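Local coordinates for glucuronan lyase A (Trichoderma reesei, PDB 2ZZJ), which probably cleaves beta-1,4-linked glucuronan within the chain as a polysaccharide lyase, and binds a calcium ion in its beta-jelly-roll fold, at residues 65-76 with 149-160. Residues are numbered along the deposited sequence; the frame is centred on the assembly and turned at random.
Sequences GEEQFYGFAFRL and GAWHRVVLQIKW
Tyr70 and Trp160 meet rim to rim, their rings turned 72° apart, where the indole NE1 donates to the phenol OH of Tyr70 at 3.0 Å; the bond is bent, with the oxygen somewhat out of the indole plane. That OH has a second partner in the carbonyl of Gly61. On the same face of the sheet, Phe72 and Phe74 both take the crowded position, CG between backbone N and carbonyl carbon, which swings their rings across to the partner strand. Val154 CB thus lies over the Phe72 ring, 4.0 Å from its centroid, while Val154 CG2 touches the edge of the Phe74 ring at CE2 (3.7 Å).

The other face carries Phe69, covered by the extended side chain of Gln157: Gln157 CG lies 3.7 Å from the centroid of the Phe69 ring, and the amide runs on at only 20° to the ring plane. Gln157 NE2 lies suspiciously close to Glu67 OE1, so the details of that bond are doubtful; Glu67 OE1 also bonds Tyr167 OH, and OE1 of Gln157 is held by Lys169. At the far end, with CG anti to the backbone N (chi1 -180°) and the chain extended as far as NE, Arg75 lies across the Trp151 indole, its CB 3.8 Å from the centroid of the six-membered ring. Two waters bridge its guanidinium edge to Gly149 O, and NH1 hydrogen-bonds a citric acid molecule probably picked up from the crystallisation liquor.

The strands run antiparallel, with hydrogen-bonded pairs from Gln68–Ile158 to Phe74–His152. Within this sheet of the jelly roll, strand 66-76 is flanked by 152-160 and the calcium-site strand 216-227, and 152-160 pairs onward with 166-172; helix 230-233 packs on Phe69 and Val155.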
loop_
_atom_site.group_PDB
_atom_site.type_symbol
_atom_site.label_atom_id
_atom_site.label_comp_id
_atom_site.label_asym_id
_atom_site.label_seq_id
_atom_site.Cartn_x
_atom_site.Cartn_y
_atom_site.Cartn_z
ATOM N N GLY A 65 14.357 -6.963 -10.747
ATOM C CA GLY A 65 14.600 -7.491 -12.093
ATOM C C GLY A 65 13.372 -7.837 -12.911
ATOM O O GLY A 65 13.477 -8.534 -13.932
ATOM N N GLU A 66 12.206 -7.354 -12.477
ATOM C CA GLU A 66 10.977 -7.518 -13.261
ATOM C C GLU A 66 10.164 -6.240 -13.291
ATOM O O GLU A 66 10.323 -5.376 -12.425
ATOM C CB GLU A 66 10.141 -8.645 -12.697
ATOM C CG GLU A 66 9.684 -8.408 -11.295
ATOM C CD GLU A 66 8.962 -9.587 -10.719
ATOM O OE1 GLU A 66 8.924 -10.643 -11.381
ATOM O OE2 GLU A 66 8.422 -9.480 -9.602
ATOM N N GLU A 67 9.321 -6.115 -14.315
ATOM C CA GLU A 67 8.327 -5.054 -14.386
ATOM C C GLU A 67 7.028 -5.724 -14.007
ATOM O O GLU A 67 6.792 -6.892 -14.391
ATOM C CB GLU A 67 8.206 -4.490 -15.811
ATOM C CG GLU A 67 7.130 -3.368 -15.911
ATOM C CD GLU A 67 6.553 -3.140 -17.329
ATOM O OE1 GLU A 67 6.256 -1.969 -17.665
ATOM O OE2 GLU A 67 6.386 -4.105 -18.104
ATOM N N GLN A 68 6.202 -5.021 -13.222
ATOM C CA GLN A 68 4.851 -5.512 -12.907
ATOM C C GLN A 68 3.871 -4.337 -12.903
ATOM O O GLN A 68 4.276 -3.203 -12.658
ATOM C CB GLN A 68 4.847 -6.168 -11.537
ATOM C CG GLN A 68 5.672 -7.490 -11.410
ATOM C CD GLN A 68 4.953 -8.691 -12.019
ATOM O OE1 GLN A 68 4.154 -9.363 -11.362
ATOM N NE2 GLN A 68 5.255 -8.974 -13.269
ATOM N N PHE A 69 2.587 -4.629 -13.148
ATOM C CA PHE A 69 1.505 -3.666 -12.921
ATOM C C PHE A 69 0.731 -4.135 -11.679
ATOM O O PHE A 69 0.573 -5.351 -11.441
ATOM C CB PHE A 69 0.532 -3.639 -14.105
ATOM C CG PHE A 69 1.067 -2.924 -15.347
ATOM C CD1 PHE A 69 0.658 -1.631 -15.658
ATOM C CD2 PHE A 69 1.969 -3.562 -16.200
ATOM C CE1 PHE A 69 1.112 -0.998 -16.812
ATOM C CE2 PHE A 69 2.431 -2.922 -17.361
ATOM C CZ PHE A 69 2.011 -1.650 -17.652
ATOM N N TYR A 70 0.229 -3.169 -10.910
ATOM C CA TYR A 70 -0.621 -3.429 -9.739
ATOM C C TYR A 70 -1.827 -2.498 -9.844
ATOM O O TYR A 70 -1.671 -1.333 -10.207
ATOM C CB TYR A 70 0.139 -3.066 -8.452
ATOM C CG TYR A 70 1.455 -3.806 -8.371
ATOM C CD1 TYR A 70 1.540 -5.064 -7.736
ATOM C CD2 TYR A 70 2.596 -3.300 -8.994
ATOM C CE1 TYR A 70 2.773 -5.774 -7.708
ATOM C CE2 TYR A 70 3.809 -4.013 -8.968
ATOM C CZ TYR A 70 3.874 -5.221 -8.308
ATOM O OH TYR A 70 5.059 -5.910 -8.285
ATOM N N GLY A 71 -3.010 -2.988 -9.499
ATOM C CA GLY A 71 -4.217 -2.157 -9.536
ATOM C C GLY A 71 -5.047 -2.477 -8.296
ATOM O O GLY A 71 -5.082 -3.638 -7.835
ATOM N N PHE A 72 -5.722 -1.480 -7.750
ATOM C CA PHE A 72 -6.745 -1.734 -6.710
ATOM C C PHE A 72 -7.699 -0.584 -6.642
ATOM O O PHE A 72 -7.368 0.548 -7.086
ATOM C CB PHE A 72 -6.156 -2.009 -5.340
ATOM C CG PHE A 72 -5.320 -0.873 -4.785
ATOM C CD1 PHE A 72 -5.860 -0.008 -3.841
ATOM C CD2 PHE A 72 -3.999 -0.690 -5.211
ATOM C CE1 PHE A 72 -5.080 1.059 -3.300
ATOM C CE2 PHE A 72 -3.218 0.359 -4.696
ATOM C CZ PHE A 72 -3.761 1.233 -3.749
ATOM N N ALA A 73 -8.897 -0.874 -6.134
ATOM C CA ALA A 73 -9.806 0.217 -5.836
ATOM C C ALA A 73 -9.857 0.407 -4.327
ATOM O O ALA A 73 -9.779 -0.567 -3.575
ATOM C CB ALA A 73 -11.200 -0.083 -6.382
ATOM N N PHE A 74 -9.996 1.641 -3.876
ATOM C CA PHE A 74 -10.177 1.921 -2.434
ATOM C C PHE A 74 -11.133 3.085 -2.217
ATOM O O PHE A 74 -11.366 3.878 -3.126
ATOM C CB PHE A 74 -8.837 2.178 -1.720
ATOM C CG PHE A 74 -8.304 3.576 -1.924
ATOM C CD1 PHE A 74 -8.573 4.578 -0.995
ATOM C CD2 PHE A 74 -7.589 3.896 -3.097
ATOM C CE1 PHE A 74 -8.094 5.910 -1.192
ATOM C CE2 PHE A 74 -7.108 5.236 -3.320
ATOM C CZ PHE A 74 -7.373 6.216 -2.362
ATOM N N ARG A 75 -11.662 3.172 -1.000
ATOM C CA ARG A 75 -12.670 4.148 -0.661
ATOM C C ARG A 75 -12.497 4.514 0.802
ATOM O O ARG A 75 -12.459 3.638 1.668
ATOM C CB ARG A 75 -14.050 3.530 -0.872
ATOM C CG ARG A 75 -15.205 4.483 -0.542
ATOM C CD ARG A 75 -16.491 3.689 -0.563
ATOM N NE ARG A 75 -17.672 4.533 -0.378
ATOM C CZ ARG A 75 -18.172 4.859 0.808
ATOM N NH1 ARG A 75 -17.590 4.445 1.908
ATOM N NH2 ARG A 75 -19.275 5.603 0.889
ATOM N N LEU A 76 -12.375 5.814 1.081
ATOM C CA LEU A 76 -12.411 6.262 2.466
ATOM C C LEU A 76 -13.860 6.418 2.893
ATOM O O LEU A 76 -14.730 6.724 2.065
ATOM C CB LEU A 76 -11.746 7.614 2.615
ATOM C CG LEU A 76 -10.329 7.769 2.042
ATOM C CD1 LEU A 76 -9.802 9.203 2.202
ATOM C CD2 LEU A 76 -9.378 6.767 2.702
ATOM N N GLY A 149 -15.607 9.100 0.683
ATOM C CA GLY A 149 -16.896 8.516 0.327
ATOM C C GLY A 149 -17.088 8.150 -1.132
ATOM O O GLY A 149 -18.224 7.855 -1.545
ATOM N N ALA A 150 -15.982 8.081 -1.881
ATOM C CA ALA A 150 -15.994 7.727 -3.291
ATOM C C ALA A 150 -14.934 6.663 -3.602
ATOM O O ALA A 150 -13.806 6.769 -3.118
ATOM C CB ALA A 150 -15.710 8.985 -4.132
ATOM N N TRP A 151 -15.271 5.703 -4.464
ATOM C CA TRP A 151 -14.274 4.702 -4.919
ATOM C C TRP A 151 -13.232 5.353 -5.809
ATOM O O TRP A 151 -13.573 6.001 -6.837
ATOM C CB TRP A 151 -14.938 3.560 -5.679
ATOM C CG TRP A 151 -15.647 2.610 -4.768
ATOM C CD1 TRP A 151 -16.993 2.557 -4.485
ATOM C CD2 TRP A 151 -15.028 1.597 -3.995
ATOM N NE1 TRP A 151 -17.240 1.543 -3.593
ATOM C CE2 TRP A 151 -16.046 0.933 -3.278
ATOM C CE3 TRP A 151 -13.691 1.185 -3.828
ATOM C CZ2 TRP A 151 -15.773 -0.129 -2.410
ATOM C CZ3 TRP A 151 -13.422 0.135 -2.982
ATOM C CH2 TRP A 151 -14.464 -0.514 -2.275
ATOM N N HIS A 152 -11.972 5.181 -5.446
ATOM C CA HIS A 152 -10.838 5.606 -6.267
ATOM C C HIS A 152 -10.075 4.398 -6.786
ATOM O O HIS A 152 -10.141 3.354 -6.190
ATOM C CB HIS A 152 -9.909 6.488 -5.447
ATOM C CG HIS A 152 -10.585 7.732 -4.962
ATOM N ND1 HIS A 152 -11.046 8.712 -5.826
ATOM C CD2 HIS A 152 -10.888 8.152 -3.710
ATOM C CE1 HIS A 152 -11.611 9.678 -5.119
ATOM N NE2 HIS A 152 -11.507 9.380 -3.830
ATOM N N ARG A 153 -9.389 4.559 -7.914
ATOM C CA ARG A 153 -8.782 3.460 -8.601
ATOM C C ARG A 153 -7.346 3.815 -8.870
ATOM O O ARG A 153 -7.056 4.850 -9.503
ATOM C CB ARG A 153 -9.514 3.177 -9.943
ATOM C CG ARG A 153 -10.986 2.717 -9.787
ATOM C CD ARG A 153 -11.987 3.892 -9.695
ATOM N NE ARG A 153 -11.988 4.749 -10.886
ATOM C CZ ARG A 153 -12.404 6.025 -10.881
ATOM N NH1 ARG A 153 -12.840 6.594 -9.746
ATOM N NH2 ARG A 153 -12.366 6.742 -12.001
ATOM N N VAL A 154 -6.446 2.936 -8.425
ATOM C CA VAL A 154 -5.008 3.198 -8.445
ATOM C C VAL A 154 -4.376 2.128 -9.318
ATOM O O VAL A 154 -4.708 0.930 -9.180
ATOM C CB VAL A 154 -4.371 3.124 -7.017
ATOM C CG1 VAL A 154 -2.836 3.237 -7.083
ATOM C CG2 VAL A 154 -4.947 4.207 -6.089
ATOM N N VAL A 155 -3.526 2.567 -10.251
ATOM C CA VAL A 155 -2.726 1.642 -11.045
ATOM C C VAL A 155 -1.263 2.068 -10.918
ATOM O O VAL A 155 -0.947 3.289 -11.033
ATOM C CB VAL A 155 -3.150 1.570 -12.522
ATOM C CG1 VAL A 155 -2.205 0.609 -13.307
ATOM C CG2 VAL A 155 -4.627 1.122 -12.678
ATOM N N LEU A 156 -0.399 1.090 -10.639
ATOM C CA LEU A 156 1.041 1.317 -10.602
ATOM C C LEU A 156 1.683 0.524 -11.726
ATOM O O LEU A 156 1.335 -0.637 -11.968
ATOM C CB LEU A 156 1.657 0.857 -9.275
ATOM C CG LEU A 156 0.909 1.178 -7.972
ATOM C CD1 LEU A 156 1.609 0.494 -6.780
ATOM C CD2 LEU A 156 0.886 2.636 -7.768
ATOM N N GLN A 157 2.610 1.143 -12.441
ATOM C CA GLN A 157 3.469 0.359 -13.342
ATOM C C GLN A 157 4.885 0.569 -12.862
ATOM O O GLN A 157 5.362 1.690 -12.897
ATOM C CB GLN A 157 3.320 0.844 -14.771
ATOM C CG GLN A 157 4.286 0.140 -15.732
ATOM C CD GLN A 157 4.257 0.717 -17.125
ATOM O OE1 GLN A 157 3.607 1.728 -17.380
ATOM N NE2 GLN A 157 4.991 0.076 -18.040
ATOM N N ILE A 158 5.534 -0.480 -12.375
ATOM C CA ILE A 158 6.830 -0.307 -11.759
ATOM C C ILE A 158 7.801 -1.313 -12.345
ATOM O O ILE A 158 7.526 -2.515 -12.309
ATOM C CB ILE A 158 6.789 -0.431 -10.203
ATOM C CG1 ILE A 158 5.809 0.597 -9.604
ATOM C CG2 ILE A 158 8.195 -0.162 -9.595
ATOM C CD1 ILE A 158 5.570 0.466 -8.123
ATOM N N LYS A 159 8.955 -0.834 -12.830
ATOM C CA LYS A 159 10.058 -1.760 -13.122
ATOM C C LYS A 159 10.986 -1.729 -11.913
ATOM O O LYS A 159 11.570 -0.681 -11.597
ATOM C CB LYS A 159 10.796 -1.350 -14.388
ATOM C CG LYS A 159 12.018 -2.196 -14.697
ATOM C CD LYS A 159 12.731 -1.618 -15.928
ATOM C CE LYS A 159 14.073 -2.317 -16.195
ATOM N NZ LYS A 159 13.907 -3.787 -16.419
ATOM N N TRP A 160 11.065 -2.863 -11.226
ATOM C CA TRP A 160 11.811 -3.002 -9.974
ATOM C C TRP A 160 13.293 -3.224 -10.319
ATOM O O TRP A 160 13.655 -4.282 -10.827
ATOM C CB TRP A 160 11.261 -4.167 -9.165
ATOM C CG TRP A 160 9.779 -3.991 -8.790
ATOM C CD1 TRP A 160 8.704 -4.666 -9.313
ATOM C CD2 TRP A 160 9.244 -3.066 -7.824
ATOM N NE1 TRP A 160 7.524 -4.215 -8.728
ATOM C CE2 TRP A 160 7.828 -3.242 -7.809
ATOM C CE3 TRP A 160 9.821 -2.092 -6.985
ATOM C CZ2 TRP A 160 6.989 -2.505 -6.961
ATOM C CZ3 TRP A 160 8.986 -1.348 -6.136
ATOM C CH2 TRP A 160 7.589 -1.551 -6.136
HETATM O O HOH W 1 -19.167 5.036 -2.833
HETATM O O HOH W 2 -20.837 6.643 -1.302
HETATM O O HOH W 3 -12.720 7.792 -0.919
#